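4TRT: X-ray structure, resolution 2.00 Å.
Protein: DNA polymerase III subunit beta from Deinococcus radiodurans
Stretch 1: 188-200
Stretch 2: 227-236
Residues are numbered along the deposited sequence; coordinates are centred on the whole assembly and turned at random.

Stretch 1, residues 188-200: NLIIPARSVDELI
Stretch 2, residues 227-236: NLKLLDGDFP

Stretch 1 runs as a β-strand from Leu189 to Pro192, the N-cap right before a helix that starts at Ala193 and continues beyond Ile200; stretch 2 leaves its strand at Lys229 and continues in extended form. The register runs in opposite order, the two chains crossing steeply: Ile191 CA lies 5.1 Å from Leu230 CA, Ile190 CA 5.4 Å from Leu231 CA, and Ser195 CA 6.6 Å from Leu228 CA.

Leu228 (chi1 p, chi2 133°) points toward stretch 1, its CD1 3.4 Å from Ile191 CG2 (m, m) and its CD2 4.3 Å from Leu199 CD1 (m, t). Lys229 makes no direct hydrogen bond to stretch 1. Lys229 O lies 3.0 Å from Pro192 CD; proline has no N-H to offer it, and this buried oxygen has no partner in the model. On the amide side, a water accepts from Lys229 N at 2.9 Å and lies 2.6 Å from Ser195 OG (m).

Leu230 (m, t) brings CD1 within 3.5 Å of Leu189 CD2 (m, t). Leu231 N then donates the one direct hydrogen bond, 2.9 Å to Ile190 O at a nearly straight 167°. A second water extends the pairing, accepting from Ile190 N and donating to Leu231 O, both at 2.9 Å. Leu231 (m, t) sets CD2 3.8 Å from Pro192 CG.

Gly233 has phi/psi 98/171, which calls for glycine, because a CB would jam against the carbonyl O of Asp232. Beyond it, Phe235 (chi1 t, chi2 77°) meets Ile190 (m, t): Phe235 CB is 4.0 Å from Ile190 CD1, which lies at the edge of the Phe235 ring, near its plane.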

ATOM      1  N   ASN A 188     -13.204 -26.441  26.174  1.00 49.69           N
ATOM      2  CA  ASN A 188     -12.719 -25.083  26.146  1.00 49.15           C
ATOM      3  C   ASN A 188     -11.234 -25.058  25.828  1.00 45.95           C
ATOM      4  O   ASN A 188     -10.468 -25.883  26.337  1.00 41.85           O
ATOM      5  CB  ASN A 188     -13.002 -24.356  27.457  1.00 50.91           C
ATOM      6  CG  ASN A 188     -14.480 -24.107  27.678  1.00 52.39           C
ATOM      7  OD1 ASN A 188     -15.335 -24.574  26.908  1.00 56.54           O
ATOM      8  ND2 ASN A 188     -14.792 -23.394  28.744  1.00 51.54           N
ATOM      9  N   LEU A 189     -10.864 -24.117  24.965  1.00 42.94           N
ATOM     10  CA  LEU A 189      -9.509 -23.969  24.431  1.00 43.29           C
ATOM     11  C   LEU A 189      -9.099 -22.505  24.560  1.00 40.25           C
ATOM     12  O   LEU A 189      -9.951 -21.630  24.523  1.00 40.92           O
ATOM     13  CB  LEU A 189      -9.485 -24.329  22.940  1.00 44.07           C
ATOM     14  CG  LEU A 189      -9.951 -25.728  22.521  1.00 46.14           C
ATOM     15  CD1 LEU A 189     -10.126 -25.797  21.017  1.00 47.41           C
ATOM     16  CD2 LEU A 189      -8.985 -26.798  22.991  1.00 48.71           C
ATOM     17  N   ILE A 190      -7.804 -22.256  24.723  1.00 38.87           N
ATOM     18  CA  ILE A 190      -7.247 -20.917  24.624  1.00 37.11           C
ATOM     19  C   ILE A 190      -6.187 -20.947  23.534  1.00 36.07           C
ATOM     20  O   ILE A 190      -5.182 -21.649  23.660  1.00 34.51           O
ATOM     21  CB  ILE A 190      -6.616 -20.421  25.937  1.00 39.65           C
ATOM     22  CG1 ILE A 190      -7.640 -20.502  27.089  1.00 41.50           C
ATOM     23  CG2 ILE A 190      -6.091 -18.997  25.739  1.00 38.64           C
ATOM     24  CD1 ILE A 190      -7.047 -20.281  28.465  1.00 42.82           C
ATOM     25  N   ILE A 191      -6.429 -20.190  22.461  1.00 34.38           N
ATOM     26  CA  ILE A 191      -5.583 -20.187  21.270  1.00 36.22           C
ATOM     27  C   ILE A 191      -4.689 -18.934  21.260  1.00 35.83           C
ATOM     28  O   ILE A 191      -5.194 -17.837  21.386  1.00 36.07           O
ATOM     29  CB  ILE A 191      -6.448 -20.172  19.981  1.00 38.79           C
ATOM     30  CG1 ILE A 191      -7.512 -21.270  20.012  1.00 43.25           C
ATOM     31  CG2 ILE A 191      -5.581 -20.269  18.726  1.00 38.57           C
ATOM     32  CD1 ILE A 191      -6.948 -22.663  19.978  1.00 47.18           C
ATOM     33  N   PRO A 192      -3.361 -19.091  21.088  1.00 36.58           N
ATOM     34  CA  PRO A 192      -2.498 -17.905  21.042  1.00 36.00           C
ATOM     35  C   PRO A 192      -2.963 -16.924  19.964  1.00 37.35           C
ATOM     36  O   PRO A 192      -3.360 -17.360  18.878  1.00 36.96           O
ATOM     37  CB  PRO A 192      -1.120 -18.485  20.724  1.00 39.32           C
ATOM     38  CG  PRO A 192      -1.179 -19.893  21.193  1.00 39.73           C
ATOM     39  CD  PRO A 192      -2.589 -20.336  20.947  1.00 37.84           C
ATOM     40  N   ALA A 193      -2.986 -15.628  20.280  1.00 37.63           N
ATOM     41  CA  ALA A 193      -3.547 -14.616  19.362  1.00 37.43           C
ATOM     42  C   ALA A 193      -2.888 -14.625  17.983  1.00 39.48           C
ATOM     43  O   ALA A 193      -3.580 -14.500  16.963  1.00 39.68           O
ATOM     44  CB  ALA A 193      -3.447 -13.215  19.952  1.00 37.55           C
ATOM     45  N   ARG A 194      -1.563 -14.718  17.939  1.00 39.08           N
ATOM     46  CA  ARG A 194      -0.848 -14.799  16.635  1.00 42.23           C
ATOM     47  C   ARG A 194      -1.233 -16.050  15.820  1.00 39.91           C
ATOM     48  O   ARG A 194      -1.246 -16.018  14.595  1.00 41.70           O
ATOM     49  CB  ARG A 194       0.663 -14.763  16.814  1.00 47.23           C
ATOM     50  CG  ARG A 194       1.232 -13.419  17.242  1.00 53.24           C
ATOM     51  CD  ARG A 194       2.727 -13.475  17.564  1.00 60.55           C
ATOM     52  NE  ARG A 194       3.508 -14.206  16.530  1.00 67.37           N
ATOM     53  CZ  ARG A 194       4.132 -15.391  16.669  1.00 72.68           C
ATOM     54  NH1 ARG A 194       4.134 -16.057  17.826  1.00 74.38           N
ATOM     55  NH2 ARG A 194       4.781 -15.925  15.622  1.00 72.89           N
ATOM     56  N   SER A 195      -1.575 -17.138  16.492  1.00 37.48           N
ATOM     57  CA  SER A 195      -2.115 -18.310  15.794  1.00 37.97           C
ATOM     58  C   SER A 195      -3.554 -18.095  15.300  1.00 38.24           C
ATOM     59  O   SER A 195      -3.953 -18.619  14.247  1.00 37.89           O
ATOM     60  CB  SER A 195      -2.043 -19.546  16.688  1.00 37.73           C
ATOM     61  OG  SER A 195      -0.703 -19.875  16.940  1.00 38.01           O
ATOM     62  N   VAL A 196      -4.343 -17.314  16.035  1.00 35.72           N
ATOM     63  CA  VAL A 196      -5.654 -16.902  15.520  1.00 35.11           C
ATOM     64  C   VAL A 196      -5.507 -16.095  14.216  1.00 37.14           C
ATOM     65  O   VAL A 196      -6.267 -16.306  13.276  1.00 36.50           O
ATOM     66  CB  VAL A 196      -6.474 -16.141  16.579  1.00 36.47           C
ATOM     67  CG1 VAL A 196      -7.690 -15.470  15.956  1.00 36.61           C
ATOM     68  CG2 VAL A 196      -6.895 -17.094  17.681  1.00 35.93           C
ATOM     69  N   ASP A 197      -4.514 -15.210  14.147  1.00 37.98           N
ATOM     70  CA  ASP A 197      -4.256 -14.436  12.929  1.00 40.11           C
ATOM     71  C   ASP A 197      -4.001 -15.345  11.725  1.00 42.83           C
ATOM     72  O   ASP A 197      -4.492 -15.083  10.626  1.00 38.68           O
ATOM     73  CB  ASP A 197      -3.056 -13.512  13.097  1.00 42.69           C
ATOM     74  CG  ASP A 197      -3.293 -12.417  14.107  1.00 44.36           C
ATOM     75  OD1 ASP A 197      -4.456 -12.009  14.299  1.00 44.23           O
ATOM     76  OD2 ASP A 197      -2.309 -11.965  14.721  1.00 44.60           O
ATOM     77  N   GLU A 198      -3.238 -16.416  11.947  1.00 41.46           N
ATOM     78  CA  GLU A 198      -2.947 -17.369  10.887  1.00 43.41           C
ATOM     79  C   GLU A 198      -4.210 -18.132  10.513  1.00 40.84           C
ATOM     80  O   GLU A 198      -4.428 -18.405   9.340  1.00 39.06           O
ATOM     81  CB  GLU A 198      -1.846 -18.353  11.306  1.00 45.04           C
ATOM     82  CG  GLU A 198      -0.517 -17.707  11.675  1.00 46.50           C
ATOM     83  CD  GLU A 198       0.071 -16.830  10.583  1.00 51.07           C
ATOM     84  OE1 GLU A 198      -0.272 -16.986   9.383  1.00 52.32           O
ATOM     85  OE2 GLU A 198       0.885 -15.948  10.937  1.00 54.38           O
ATOM     86  N   LEU A 199      -5.023 -18.476  11.518  1.00 39.57           N
ATOM     87  CA  LEU A 199      -6.253 -19.215  11.292  1.00 39.54           C
ATOM     88  C   LEU A 199      -7.210 -18.400  10.436  1.00 39.24           C
ATOM     89  O   LEU A 199      -7.791 -18.919   9.495  1.00 42.48           O
ATOM     90  CB  LEU A 199      -6.917 -19.632  12.607  1.00 38.09           C
ATOM     91  CG  LEU A 199      -6.434 -20.933  13.237  1.00 39.21           C
ATOM     92  CD1 LEU A 199      -6.974 -21.107  14.653  1.00 38.89           C
ATOM     93  CD2 LEU A 199      -6.817 -22.115  12.353  1.00 40.50           C
ATOM     94  N   ILE A 200      -7.343 -17.119  10.759  1.00 37.83           N
ATOM     95  CA  ILE A 200      -8.176 -16.213   9.987  1.00 38.84           C
ATOM     96  C   ILE A 200      -7.772 -16.209   8.511  1.00 41.02           C
ATOM     97  O   ILE A 200      -8.627 -16.172   7.638  1.00 41.82           O
ATOM     98  CB  ILE A 200      -8.148 -14.779  10.569  1.00 37.85           C
ATOM     99  CG1 ILE A 200      -8.868 -14.744  11.909  1.00 36.23           C
ATOM    100  CG2 ILE A 200      -8.792 -13.768   9.612  1.00 38.06           C
ATOM    101  CD1 ILE A 200      -8.610 -13.469  12.686  1.00 35.86           C
ATOM    102  N   ASN A 227      -1.400 -27.033  12.409  1.00 37.83           N
ATOM    103  CA  ASN A 227      -1.050 -27.332  13.795  1.00 38.86           C
ATOM    104  C   ASN A 227      -0.723 -26.031  14.513  1.00 38.22           C
ATOM    105  O   ASN A 227       0.020 -25.189  13.986  1.00 36.74           O
ATOM    106  CB  ASN A 227       0.175 -28.258  13.904  1.00 40.04           C
ATOM    107  CG  ASN A 227      -0.075 -29.658  13.377  1.00 40.95           C
ATOM    108  OD1 ASN A 227      -1.211 -30.141  13.373  1.00 42.69           O
ATOM    109  ND2 ASN A 227       1.004 -30.336  12.955  1.00 40.28           N
ATOM    110  N   LEU A 228      -1.269 -25.876  15.716  1.00 38.42           N
ATOM    111  CA  LEU A 228      -0.955 -24.735  16.565  1.00 38.72           C
ATOM    112  C   LEU A 228      -0.904 -25.152  18.015  1.00 39.15           C
ATOM    113  O   LEU A 228      -1.473 -26.181  18.394  1.00 38.67           O
ATOM    114  CB  LEU A 228      -1.979 -23.628  16.413  1.00 39.08           C
ATOM    115  CG  LEU A 228      -3.439 -24.064  16.563  1.00 40.39           C
ATOM    116  CD1 LEU A 228      -4.242 -23.140  17.471  1.00 39.32           C
ATOM    117  CD2 LEU A 228      -4.084 -24.178  15.184  1.00 39.97           C
ATOM    118  N   LYS A 229      -0.213 -24.343  18.808  1.00 37.71           N
ATOM    119  CA  LYS A 229      -0.092 -24.574  20.226  1.00 40.26           C
ATOM    120  C   LYS A 229      -1.339 -24.049  20.899  1.00 38.47           C
ATOM    121  O   LYS A 229      -2.025 -23.196  20.353  1.00 34.04           O
ATOM    122  CB  LYS A 229       1.110 -23.831  20.789  1.00 43.13           C
ATOM    123  CG  LYS A 229       2.438 -24.324  20.265  1.00 48.15           C
ATOM    124  CD  LYS A 229       3.574 -23.468  20.795  1.00 51.20           C
ATOM    125  CE  LYS A 229       4.884 -23.831  20.122  1.00 54.39           C
ATOM    126  NZ  LYS A 229       5.838 -22.698  20.270  1.00 59.18           N
ATOM    127  N   LEU A 230      -1.640 -24.583  22.075  1.00 37.88           N
ATOM    128  CA  LEU A 230      -2.729 -24.081  22.895  1.00 38.62           C
ATOM    129  C   LEU A 230      -2.123 -23.588  24.207  1.00 40.94           C
ATOM    130  O   LEU A 230      -1.144 -24.155  24.674  1.00 40.74           O
ATOM    131  CB  LEU A 230      -3.725 -25.201  23.203  1.00 39.40           C
ATOM    132  CG  LEU A 230      -4.617 -25.696  22.069  1.00 39.01           C
ATOM    133  CD1 LEU A 230      -5.484 -26.856  22.553  1.00 39.68           C
ATOM    134  CD2 LEU A 230      -5.451 -24.547  21.528  1.00 36.25           C
ATOM    135  N   LEU A 231      -2.713 -22.560  24.812  1.00 42.93           N
ATOM    136  CA  LEU A 231      -2.221 -22.063  26.106  1.00 43.61           C
ATOM    137  C   LEU A 231      -2.835 -22.859  27.246  1.00 47.15           C
ATOM    138  O   LEU A 231      -3.997 -23.272  27.174  1.00 45.38           O
ATOM    139  CB  LEU A 231      -2.535 -20.579  26.278  1.00 42.48           C
ATOM    140  CG  LEU A 231      -1.970 -19.637  25.206  1.00 42.07           C
ATOM    141  CD1 LEU A 231      -2.231 -18.181  25.603  1.00 39.89           C
ATOM    142  CD2 LEU A 231      -0.484 -19.841  24.955  1.00 41.88           C
ATOM    143  N   ASP A 232      -2.035 -23.075  28.286  1.00 48.67           N
ATOM    144  CA  ASP A 232      -2.482 -23.745  29.493  1.00 53.80           C
ATOM    145  C   ASP A 232      -3.192 -22.774  30.422  1.00 50.10           C
ATOM    146  O   ASP A 232      -3.095 -21.561  30.271  1.00 50.55           O
ATOM    147  CB  ASP A 232      -1.290 -24.352  30.237  1.00 59.43           C
ATOM    148  CG  ASP A 232      -0.903 -25.707  29.698  1.00 65.38           C
ATOM    149  OD1 ASP A 232      -1.607 -26.689  30.020  1.00 73.58           O
ATOM    150  OD2 ASP A 232       0.112 -25.796  28.977  1.00 66.57           O
ATOM    151  N   GLY A 233      -3.894 -23.325  31.396  1.00 52.34           N
ATOM    152  CA  GLY A 233      -4.576 -22.515  32.399  1.00 52.81           C
ATOM    153  C   GLY A 233      -6.034 -22.333  32.057  1.00 52.02           C
ATOM    154  O   GLY A 233      -6.478 -22.689  30.974  1.00 53.43           O
ATOM    155  N   ASP A 234      -6.781 -21.771  32.994  1.00 54.79           N
ATOM    156  CA  ASP A 234      -8.165 -21.420  32.766  1.00 53.06           C
ATOM    157  C   ASP A 234      -8.228 -19.930  32.448  1.00 49.57           C
ATOM    158  O   ASP A 234      -7.661 -19.089  33.148  1.00 50.46           O
ATOM    159  CB  ASP A 234      -9.017 -21.714  34.013  1.00 57.66           C
ATOM    160  CG  ASP A 234      -9.182 -23.210  34.293  1.00 61.97           C
ATOM    161  OD1 ASP A 234      -9.078 -24.030  33.359  1.00 61.70           O
ATOM    162  OD2 ASP A 234      -9.450 -23.567  35.462  1.00 65.77           O
ATOM    163  N   PHE A 235      -8.938 -19.598  31.391  1.00 45.74           N
ATOM    164  CA  PHE A 235      -9.266 -18.206  31.128  1.00 43.80           C
ATOM    165  C   PHE A 235     -10.013 -17.589  32.319  1.00 45.12           C
ATOM    166  O   PHE A 235     -10.868 -18.245  32.920  1.00 44.71           O
ATOM    167  CB  PHE A 235     -10.118 -18.121  29.874  1.00 41.93           C
ATOM    168  CG  PHE A 235     -10.024 -16.803  29.174  1.00 38.97           C
ATOM    169  CD1 PHE A 235      -8.917 -16.496  28.394  1.00 36.58           C
ATOM    170  CD2 PHE A 235     -11.039 -15.879  29.289  1.00 36.30           C
ATOM    171  CE1 PHE A 235      -8.841 -15.282  27.740  1.00 36.23           C
ATOM    172  CE2 PHE A 235     -10.955 -14.662  28.658  1.00 37.02           C
ATOM    173  CZ  PHE A 235      -9.853 -14.361  27.879  1.00 35.07           C
ATOM    174  N   PRO A 236      -9.694 -16.331  32.678  1.00 45.33           N
ATOM    175  CA  PRO A 236     -10.327 -15.765  33.872  1.00 45.79           C
ATOM    176  C   PRO A 236     -11.827 -15.511  33.717  1.00 45.67           C
ATOM    177  O   PRO A 236     -12.354 -15.536  32.602  1.00 45.36           O
ATOM    178  CB  PRO A 236      -9.573 -14.441  34.074  1.00 46.80           C
ATOM    179  CG  PRO A 236      -8.288 -14.605  33.312  1.00 45.99           C
ATOM    180  CD  PRO A 236      -8.688 -15.408  32.117  1.00 45.11           C
TER
HETATM  181  O   HOH W   1      -6.230 -24.478  25.792  1.00 39.38           O
HETATM  182  O   HOH W   2       0.780 -21.699  17.966  1.00 34.98           O